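Local structure of endo-beta-mannanase (Rhizomucor miehei, 4QP0) at residues A[144-149]-A[200-205]; A[168-173]-A[208-213]. The protein probably hydrolyses internal beta-1,4-mannosidic linkages in mannans, galactomannans and glucomannans, as a secreted TIM-barrel enzyme of glycoside hydrolase family 5. All blocks are in the same frame, centred on the assembly; numbering follows the deposited sequence.

Interaction 1: A[144-149]-A[200-205]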
ATOM      1  N   GLU A 144       1.183   2.768 -19.419  1.00 40.35           N
ATOM      2  CA  GLU A 144       2.555   2.973 -19.886  1.00 41.15           C
ATOM      3  C   GLU A 144       3.541   3.192 -18.726  1.00 38.83           C
ATOM      4  O   GLU A 144       4.696   2.775 -18.811  1.00 38.59           O
ATOM      5  CB  GLU A 144       2.643   4.084 -20.949  1.00 44.47           C
ATOM      6  CG  GLU A 144       2.399   5.507 -20.453  1.00 48.64           C
ATOM      7  CD  GLU A 144       2.508   6.571 -21.546  1.00 51.79           C
ATOM      8  OE1 GLU A 144       2.194   7.756 -21.262  1.00 53.49           O
ATOM      9  OE2 GLU A 144       2.909   6.232 -22.686  1.00 51.83           O
ATOM     10  N   TYR A 145       3.074   3.812 -17.640  1.00 36.52           N
ATOM     11  CA  TYR A 145       3.891   3.986 -16.437  1.00 33.88           C
ATOM     12  C   TYR A 145       4.151   2.642 -15.767  1.00 34.00           C
ATOM     13  O   TYR A 145       5.298   2.325 -15.423  1.00 33.16           O
ATOM     14  CB  TYR A 145       3.239   4.959 -15.453  1.00 32.62           C
ATOM     15  CG  TYR A 145       4.023   5.158 -14.168  1.00 33.40           C
ATOM     16  CD1 TYR A 145       5.215   5.885 -14.162  1.00 34.12           C
ATOM     17  CD2 TYR A 145       3.578   4.619 -12.959  1.00 32.86           C
ATOM     18  CE1 TYR A 145       5.936   6.082 -12.994  1.00 34.24           C
ATOM     19  CE2 TYR A 145       4.301   4.802 -11.779  1.00 34.10           C
ATOM     20  CZ  TYR A 145       5.477   5.536 -11.800  1.00 34.34           C
ATOM     21  OH  TYR A 145       6.204   5.730 -10.644  1.00 32.70           O
ATOM     22  N   ILE A 146       3.083   1.856 -15.601  1.00 33.12           N
ATOM     23  CA  ILE A 146       3.166   0.519 -15.016  1.00 32.80           C
ATOM     24  C   ILE A 146       4.149  -0.337 -15.808  1.00 33.50           C
ATOM     25  O   ILE A 146       5.060  -0.929 -15.229  1.00 36.15           O
ATOM     26  CB  ILE A 146       1.771  -0.144 -14.915  1.00 31.76           C
ATOM     27  CG1 ILE A 146       1.003   0.449 -13.737  1.00 31.95           C
ATOM     28  CG2 ILE A 146       1.865  -1.661 -14.779  1.00 30.13           C
ATOM     29  CD1 ILE A 146      -0.482   0.157 -13.764  1.00 33.40           C
ATOM     30  N   SER A 147       3.980  -0.367 -17.126  1.00 34.77           N
ATOM     31  CA  SER A 147       4.893  -1.078 -18.024  1.00 34.71           C
ATOM     32  C   SER A 147       6.340  -0.667 -17.806  1.00 33.90           C
ATOM     33  O   SER A 147       7.218  -1.513 -17.725  1.00 35.07           O
ATOM     34  CB  SER A 147       4.513  -0.828 -19.485  1.00 35.19           C
ATOM     35  OG  SER A 147       5.582  -1.178 -20.354  1.00 36.52           O
ATOM     36  N   HIS A 148       6.577   0.637 -17.718  1.00 33.59           N
ATOM     37  CA  HIS A 148       7.916   1.175 -17.541  1.00 32.57           C
ATOM     38  C   HIS A 148       8.526   0.721 -16.240  1.00 32.45           C
ATOM     39  O   HIS A 148       9.686   0.304 -16.199  1.00 33.16           O
ATOM     40  CB  HIS A 148       7.862   2.695 -17.603  1.00 33.17           C
ATOM     41  CG  HIS A 148       9.214   3.351 -17.648  1.00 33.38           C
ATOM     42  ND1 HIS A 148       9.689   3.949 -18.753  1.00 32.88           N
ATOM     43  CD2 HIS A 148      10.198   3.481 -16.676  1.00 33.67           C
ATOM     44  CE1 HIS A 148      10.912   4.439 -18.505  1.00 33.00           C
ATOM     45  NE2 HIS A 148      11.226   4.147 -17.233  1.00 34.75           N
ATOM     46  N   VAL A 149       7.744   0.789 -15.167  1.00 31.66           N
ATOM     47  CA  VAL A 149       8.234   0.440 -13.838  1.00 30.64           C
ATOM     48  C   VAL A 149       8.540  -1.052 -13.751  1.00 31.55           C
ATOM     49  O   VAL A 149       9.629  -1.432 -13.314  1.00 31.06           O
ATOM     50  CB  VAL A 149       7.252   0.867 -12.729  1.00 29.30           C
ATOM     51  CG1 VAL A 149       7.695   0.322 -11.376  1.00 28.75           C
ATOM     52  CG2 VAL A 149       7.156   2.381 -12.674  1.00 28.78           C
ATOM     53  N   LYS A 200     -10.117  -4.189 -12.020  1.00 36.09           N
ATOM     54  CA  LYS A 200     -10.020  -5.453 -12.742  1.00 36.39           C
ATOM     55  C   LYS A 200      -8.979  -5.374 -13.857  1.00 37.74           C
ATOM     56  O   LYS A 200      -8.030  -6.168 -13.871  1.00 38.39           O
ATOM     57  CB  LYS A 200     -11.393  -5.845 -13.302  1.00 36.95           C
ATOM     58  CG  LYS A 200     -11.453  -7.201 -13.989  1.00 36.40           C
ATOM     59  CD  LYS A 200     -12.887  -7.537 -14.362  1.00 37.09           C
ATOM     60  CE  LYS A 200     -13.029  -8.976 -14.829  1.00 37.63           C
ATOM     61  NZ  LYS A 200     -12.560  -9.148 -16.229  1.00 35.62           N
ATOM     62  N   GLU A 201      -9.144  -4.407 -14.765  1.00 36.80           N
ATOM     63  CA  GLU A 201      -8.291  -4.315 -15.951  1.00 36.51           C
ATOM     64  C   GLU A 201      -6.864  -3.850 -15.663  1.00 34.50           C
ATOM     65  O   GLU A 201      -5.928  -4.283 -16.334  1.00 35.15           O
ATOM     66  CB  GLU A 201      -8.944  -3.450 -17.040  1.00 39.22           C
ATOM     67  CG  GLU A 201      -8.710  -1.954 -16.906  1.00 41.07           C
ATOM     68  CD  GLU A 201      -9.081  -1.198 -18.165  1.00 44.39           C
ATOM     69  OE1 GLU A 201      -9.750  -0.145 -18.045  1.00 45.55           O
ATOM     70  OE2 GLU A 201      -8.712  -1.655 -19.272  1.00 44.48           O
ATOM     71  N   ILE A 202      -6.697  -2.970 -14.680  1.00 33.83           N
ATOM     72  CA  ILE A 202      -5.363  -2.543 -14.256  1.00 33.21           C
ATOM     73  C   ILE A 202      -4.597  -3.714 -13.640  1.00 32.40           C
ATOM     74  O   ILE A 202      -3.432  -3.934 -13.967  1.00 32.78           O
ATOM     75  CB  ILE A 202      -5.411  -1.343 -13.281  1.00 34.01           C
ATOM     76  CG1 ILE A 202      -5.960  -0.087 -13.986  1.00 33.33           C
ATOM     77  CG2 ILE A 202      -4.041  -1.066 -12.672  1.00 32.69           C
ATOM     78  CD1 ILE A 202      -5.171   0.380 -15.192  1.00 33.21           C
ATOM     79  N   SER A 203      -5.252  -4.481 -12.776  1.00 32.77           N
ATOM     80  CA  SER A 203      -4.590  -5.648 -12.176  1.00 34.46           C
ATOM     81  C   SER A 203      -4.319  -6.721 -13.229  1.00 34.40           C
ATOM     82  O   SER A 203      -3.285  -7.383 -13.185  1.00 33.76           O
ATOM     83  CB  SER A 203      -5.375  -6.214 -10.982  1.00 34.87           C
ATOM     84  OG  SER A 203      -6.664  -6.672 -11.359  1.00 34.49           O
ATOM     85  N   GLU A 204      -5.237  -6.876 -14.184  1.00 35.66           N
ATOM     86  CA  GLU A 204      -4.998  -7.764 -15.324  1.00 35.77           C
ATOM     87  C   GLU A 204      -3.844  -7.260 -16.184  1.00 34.15           C
ATOM     88  O   GLU A 204      -3.008  -8.050 -16.614  1.00 35.15           O
ATOM     89  CB  GLU A 204      -6.265  -7.994 -16.154  1.00 37.57           C
ATOM     90  CG  GLU A 204      -7.180  -9.065 -15.568  1.00 38.95           C
ATOM     91  CD  GLU A 204      -8.577  -9.090 -16.185  1.00 40.76           C
ATOM     92  OE1 GLU A 204      -8.849  -8.313 -17.135  1.00 41.23           O
ATOM     93  OE2 GLU A 204      -9.414  -9.893 -15.704  1.00 39.70           O
ATOM     94  N   TYR A 205      -3.776  -5.951 -16.405  1.00 34.09           N
ATOM     95  CA  TYR A 205      -2.656  -5.378 -17.156  1.00 33.91           C
ATOM     96  C   TYR A 205      -1.315  -5.649 -16.466  1.00 33.19           C
ATOM     97  O   TYR A 205      -0.342  -5.998 -17.136  1.00 33.20           O
ATOM     98  CB  TYR A 205      -2.845  -3.882 -17.417  1.00 33.95           C
ATOM     99  CG  TYR A 205      -1.722  -3.270 -18.236  1.00 35.65           C
ATOM    100  CD1 TYR A 205      -1.617  -3.516 -19.612  1.00 36.65           C
ATOM    101  CD2 TYR A 205      -0.759  -2.449 -17.638  1.00 35.90           C
ATOM    102  CE1 TYR A 205      -0.585  -2.963 -20.362  1.00 36.31           C
ATOM    103  CE2 TYR A 205       0.275  -1.892 -18.378  1.00 35.75           C
ATOM    104  CZ  TYR A 205       0.355  -2.148 -19.738  1.00 35.46           C
ATOM    105  OH  TYR A 205       1.378  -1.595 -20.472  1.00 34.65           O
TER

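Interaction 2: A[168-173]-A[208-213]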
ATOM      1  N   PHE A 168       7.820  -7.739  -2.948  1.00 29.43           N
ATOM      2  CA  PHE A 168       6.729  -8.554  -2.411  1.00 29.26           C
ATOM      3  C   PHE A 168       5.591  -8.618  -3.416  1.00 30.78           C
ATOM      4  O   PHE A 168       5.099  -9.702  -3.741  1.00 31.40           O
ATOM      5  CB  PHE A 168       6.224  -7.936  -1.112  1.00 28.94           C
ATOM      6  CG  PHE A 168       5.222  -8.774  -0.367  1.00 29.03           C
ATOM      7  CD1 PHE A 168       5.594  -9.451   0.789  1.00 28.56           C
ATOM      8  CD2 PHE A 168       3.890  -8.844  -0.783  1.00 29.05           C
ATOM      9  CE1 PHE A 168       4.677 -10.212   1.498  1.00 28.36           C
ATOM     10  CE2 PHE A 168       2.969  -9.602  -0.076  1.00 28.81           C
ATOM     11  CZ  PHE A 168       3.364 -10.284   1.068  1.00 29.03           C
ATOM     12  N   GLY A 169       5.164  -7.453  -3.898  1.00 29.49           N
ATOM     13  CA  GLY A 169       4.065  -7.395  -4.837  1.00 28.37           C
ATOM     14  C   GLY A 169       3.707  -5.969  -5.161  1.00 28.22           C
ATOM     15  O   GLY A 169       4.157  -5.046  -4.487  1.00 29.05           O
ATOM     16  N   TRP A 170       2.897  -5.805  -6.202  1.00 27.45           N
ATOM     17  CA  TRP A 170       2.411  -4.494  -6.655  1.00 26.49           C
ATOM     18  C   TRP A 170       1.063  -4.114  -6.106  1.00 26.96           C
ATOM     19  O   TRP A 170       0.164  -4.946  -6.011  1.00 27.96           O
ATOM     20  CB  TRP A 170       2.320  -4.477  -8.174  1.00 25.07           C
ATOM     21  CG  TRP A 170       3.606  -4.874  -8.833  1.00 23.60           C
ATOM     22  CD1 TRP A 170       3.874  -6.044  -9.527  1.00 23.26           C
ATOM     23  CD2 TRP A 170       4.861  -4.110  -8.854  1.00 23.40           C
ATOM     24  NE1 TRP A 170       5.175  -6.059  -9.977  1.00 24.03           N
ATOM     25  CE2 TRP A 170       5.824  -4.927  -9.607  1.00 23.80           C
ATOM     26  CE3 TRP A 170       5.266  -2.876  -8.354  1.00 22.79           C
ATOM     27  CZ2 TRP A 170       7.128  -4.504  -9.836  1.00 23.68           C
ATOM     28  CZ3 TRP A 170       6.581  -2.455  -8.596  1.00 23.41           C
ATOM     29  CH2 TRP A 170       7.490  -3.250  -9.318  1.00 23.56           C
ATOM     30  N   GLU A 171       0.902  -2.841  -5.760  1.00 27.48           N
ATOM     31  CA  GLU A 171      -0.407  -2.309  -5.425  1.00 27.72           C
ATOM     32  C   GLU A 171      -0.785  -1.248  -6.437  1.00 28.09           C
ATOM     33  O   GLU A 171       0.015  -0.355  -6.740  1.00 28.10           O
ATOM     34  CB  GLU A 171      -0.414  -1.714  -4.021  1.00 28.47           C
ATOM     35  CG  GLU A 171       0.011  -2.685  -2.941  1.00 29.48           C
ATOM     36  CD  GLU A 171      -0.540  -2.314  -1.586  1.00 29.71           C
ATOM     37  OE1 GLU A 171      -0.438  -1.126  -1.191  1.00 29.73           O
ATOM     38  OE2 GLU A 171      -1.087  -3.220  -0.924  1.00 29.29           O
ATOM     39  N   ILE A 172      -2.009  -1.354  -6.948  1.00 29.48           N
ATOM     40  CA  ILE A 172      -2.536  -0.450  -7.984  1.00 29.80           C
ATOM     41  C   ILE A 172      -2.495   1.027  -7.568  1.00 30.85           C
ATOM     42  O   ILE A 172      -1.869   1.852  -8.240  1.00 31.85           O
ATOM     43  CB  ILE A 172      -3.984  -0.831  -8.383  1.00 29.80           C
ATOM     44  CG1 ILE A 172      -4.011  -2.211  -9.055  1.00 29.03           C
ATOM     45  CG2 ILE A 172      -4.592   0.239  -9.286  1.00 29.96           C
ATOM     46  CD1 ILE A 172      -5.387  -2.843  -9.137  1.00 28.85           C
ATOM     47  N   ALA A 173      -3.167   1.346  -6.463  1.00 30.96           N
ATOM     48  CA  ALA A 173      -3.241   2.706  -5.959  1.00 31.02           C
ATOM     49  C   ALA A 173      -3.488   2.725  -4.458  1.00 31.43           C
ATOM     50  O   ALA A 173      -4.057   1.791  -3.898  1.00 31.05           O
ATOM     51  CB  ALA A 173      -4.337   3.474  -6.675  1.00 31.68           C
ATOM     52  N   SER A 208      -0.413  -9.380 -17.040  1.00 35.46           N
ATOM     53  CA  SER A 208       0.048  -9.706 -18.395  1.00 34.61           C
ATOM     54  C   SER A 208       1.538  -9.426 -18.611  1.00 33.98           C
ATOM     55  O   SER A 208       2.201 -10.160 -19.340  1.00 35.83           O
ATOM     56  CB  SER A 208      -0.813  -9.009 -19.470  1.00 35.59           C
ATOM     57  OG  SER A 208      -0.538  -7.620 -19.562  1.00 35.58           O
ATOM     58  N   ILE A 209       2.069  -8.378 -17.984  1.00 33.44           N
ATOM     59  CA  ILE A 209       3.521  -8.141 -17.980  1.00 32.89           C
ATOM     60  C   ILE A 209       4.250  -9.001 -16.931  1.00 31.67           C
ATOM     61  O   ILE A 209       5.248  -9.660 -17.229  1.00 30.20           O
ATOM     62  CB  ILE A 209       3.869  -6.654 -17.744  1.00 34.12           C
ATOM     63  CG1 ILE A 209       3.194  -5.746 -18.793  1.00 34.47           C
ATOM     64  CG2 ILE A 209       5.379  -6.453 -17.708  1.00 32.41           C
ATOM     65  CD1 ILE A 209       3.900  -5.677 -20.135  1.00 35.77           C
ATOM     66  N   ASP A 210       3.745  -8.996 -15.706  1.00 31.49           N
ATOM     67  CA  ASP A 210       4.458  -9.614 -14.585  1.00 30.96           C
ATOM     68  C   ASP A 210       3.729 -10.854 -14.071  1.00 31.19           C
ATOM     69  O   ASP A 210       2.680 -10.757 -13.427  1.00 31.24           O
ATOM     70  CB  ASP A 210       4.656  -8.585 -13.466  1.00 29.50           C
ATOM     71  CG  ASP A 210       5.442  -9.133 -12.265  1.00 29.37           C
ATOM     72  OD1 ASP A 210       5.483 -10.359 -12.017  1.00 27.91           O
ATOM     73  OD2 ASP A 210       6.008  -8.301 -11.536  1.00 29.68           O
ATOM     74  N   SER A 211       4.298 -12.019 -14.352  1.00 32.20           N
ATOM     75  CA  SER A 211       3.711 -13.273 -13.894  1.00 34.42           C
ATOM     76  C   SER A 211       4.409 -13.826 -12.641  1.00 34.15           C
ATOM     77  O   SER A 211       4.111 -14.934 -12.201  1.00 34.50           O
ATOM     78  CB  SER A 211       3.743 -14.306 -15.019  1.00 35.68           C
ATOM     79  OG  SER A 211       5.073 -14.474 -15.491  1.00 37.97           O
ATOM     80  N   ASN A 212       5.333 -13.065 -12.069  1.00 33.05           N
ATOM     81  CA  ASN A 212       6.055 -13.540 -10.882  1.00 34.82           C
ATOM     82  C   ASN A 212       5.450 -13.011  -9.595  1.00 33.16           C
ATOM     83  O   ASN A 212       5.414 -13.709  -8.592  1.00 34.63           O
ATOM     84  CB  ASN A 212       7.548 -13.177 -10.948  1.00 35.64           C
ATOM     85  CG  ASN A 212       8.210 -13.641 -12.240  1.00 36.49           C
ATOM     86  OD1 ASN A 212       7.939 -14.732 -12.737  1.00 36.50           O
ATOM     87  ND2 ASN A 212       9.085 -12.808 -12.787  1.00 36.85           N
ATOM     88  N   HIS A 213       4.957 -11.778  -9.645  1.00 32.10           N
ATOM     89  CA  HIS A 213       4.576 -11.050  -8.447  1.00 31.69           C
ATOM     90  C   HIS A 213       3.120 -11.106  -8.121  1.00 32.46           C
ATOM     91  O   HIS A 213       2.272 -11.329  -8.991  1.00 33.75           O
ATOM     92  CB  HIS A 213       5.008  -9.592  -8.555  1.00 29.83           C
ATOM     93  CG  HIS A 213       6.494  -9.394  -8.479  1.00 28.21           C
ATOM     94  ND1 HIS A 213       7.218  -8.955  -9.524  1.00 27.05           N
ATOM     95  CD2 HIS A 213       7.390  -9.594  -7.431  1.00 27.06           C
ATOM     96  CE1 HIS A 213       8.510  -8.869  -9.167  1.00 27.51           C
ATOM     97  NE2 HIS A 213       8.615  -9.266  -7.886  1.00 27.39           N
TER

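Interaction 1: A[144-149]-A[200-205]
Ile146 and Tyr205 have the CA atoms nearest each other across two helical segments that run nearly parallel, their N-to-C directions 27° apart and their axes 11.1 Å from each other. At that spacing the backbones stay well separated, with the CA atoms of Ile146 and Tyr205 8.6 Å apart, and side chains must bridge the gap. Tyr205 does most of this. Its CG is anti to the backbone N (chi1 -178°), and its ring slides past Ile146, the two side chains heading in opposite directions. The methyl CG2 of Ile146 sits at the edge of the ring, near its plane, 3.9 Å from Tyr205 CE2. Beyond it the phenol oxygen reaches the next residue of the facing helix, where Tyr205 OH lies 3.4 Å from Ser147 CB. The other branch of Ile146 works separately: its CD1 meets Ile202 CG2 at 3.9 Å, the two isoleucines crossing obliquely. Ile202 also packs on Ile139 and Phe142 of helix 136-151, so the apolar seam continues toward the N-terminal end of that helix. These are neighbouring outer helices of the TIM barrel, and the contact joins them side by side. With 192 Å² buried and carbon-rich surfaces doing the touching, cohesion between these segments rests on van der Waals fit and exclusion of water, not on directional polar bonds.

Interaction 2: A[168-173]-A[208-213]
Asp210 OD2 receives the indole N-H of Trp170 across the contact, while the other oxygen of the same carboxylate is gripped from its own loop. The indole bond is nearly straight: Trp170 NE1 lies 2.9 Å from Asp210 OD2, with an angle of 169° at the hydrogen. The acceptor is in the ring plane of Trp170, yet the N-H arrives from above the carboxylate plane, and the two flat groups stand 78° apart. Asp210 is the first residue to leave helical backbone angles at the end of helix 192-209. Asp210 OD1 accepts from the backbone N of Asn212 at 2.7 Å, closing an Asx turn, and from the backbone N of His213 at 2.8 Å, so one oxygen ties down the turn that leads into the next strand. Together the indole and backbone N-H groups would be expected to stabilise a negative charge on this buried carboxylate. His213 ND1 also lies against Asp210 OD2, but the modelled separation is improbably short, so the detail of this His-carboxylate pairing is doubtful. This is the helix-to-strand return of a beta-alpha-beta crossover in the TIM barrel: strand 167-171 and strand 214-216 are parallel neighbours, joined through helix 192-209. His213, just before the second strand, packs obliquely beside the indole, its CB 3.8 Å from Trp170 CD1. One residue earlier in the strand, Gly169 CA approaches His213 CB at 4.4 Å. NE2 of the imidazole is hydrogen-bonded to the carbonyl of Asp164, and Phe4 meets the ring edge-to-face. Asp210 also touches Leu150 of helix 136-151 and Lys162.

How the interactions relate
The centres of interactions 1 and 2 are about 8 Å apart, on the same side of the chain's centre, and the two touch directly: Ile172 packs against Ile202 and Ser203, and Trp170 against Val149. Along the chain their segments alternate, in the order 144-149, 168-173, 200-205, 208-213. Helix 136-151 is followed by strand 167-171, then by helix 192-209, which carries 200-205 and, at its end, runs into 208-213. Interaction 1 thus joins two helices of the outer layer, whereas interaction 2 ties the strand between them to the turn at the end of the second helix. Together they illustrate how successive beta-alpha units of a TIM barrel interlock, helix against helix and helix end against strand.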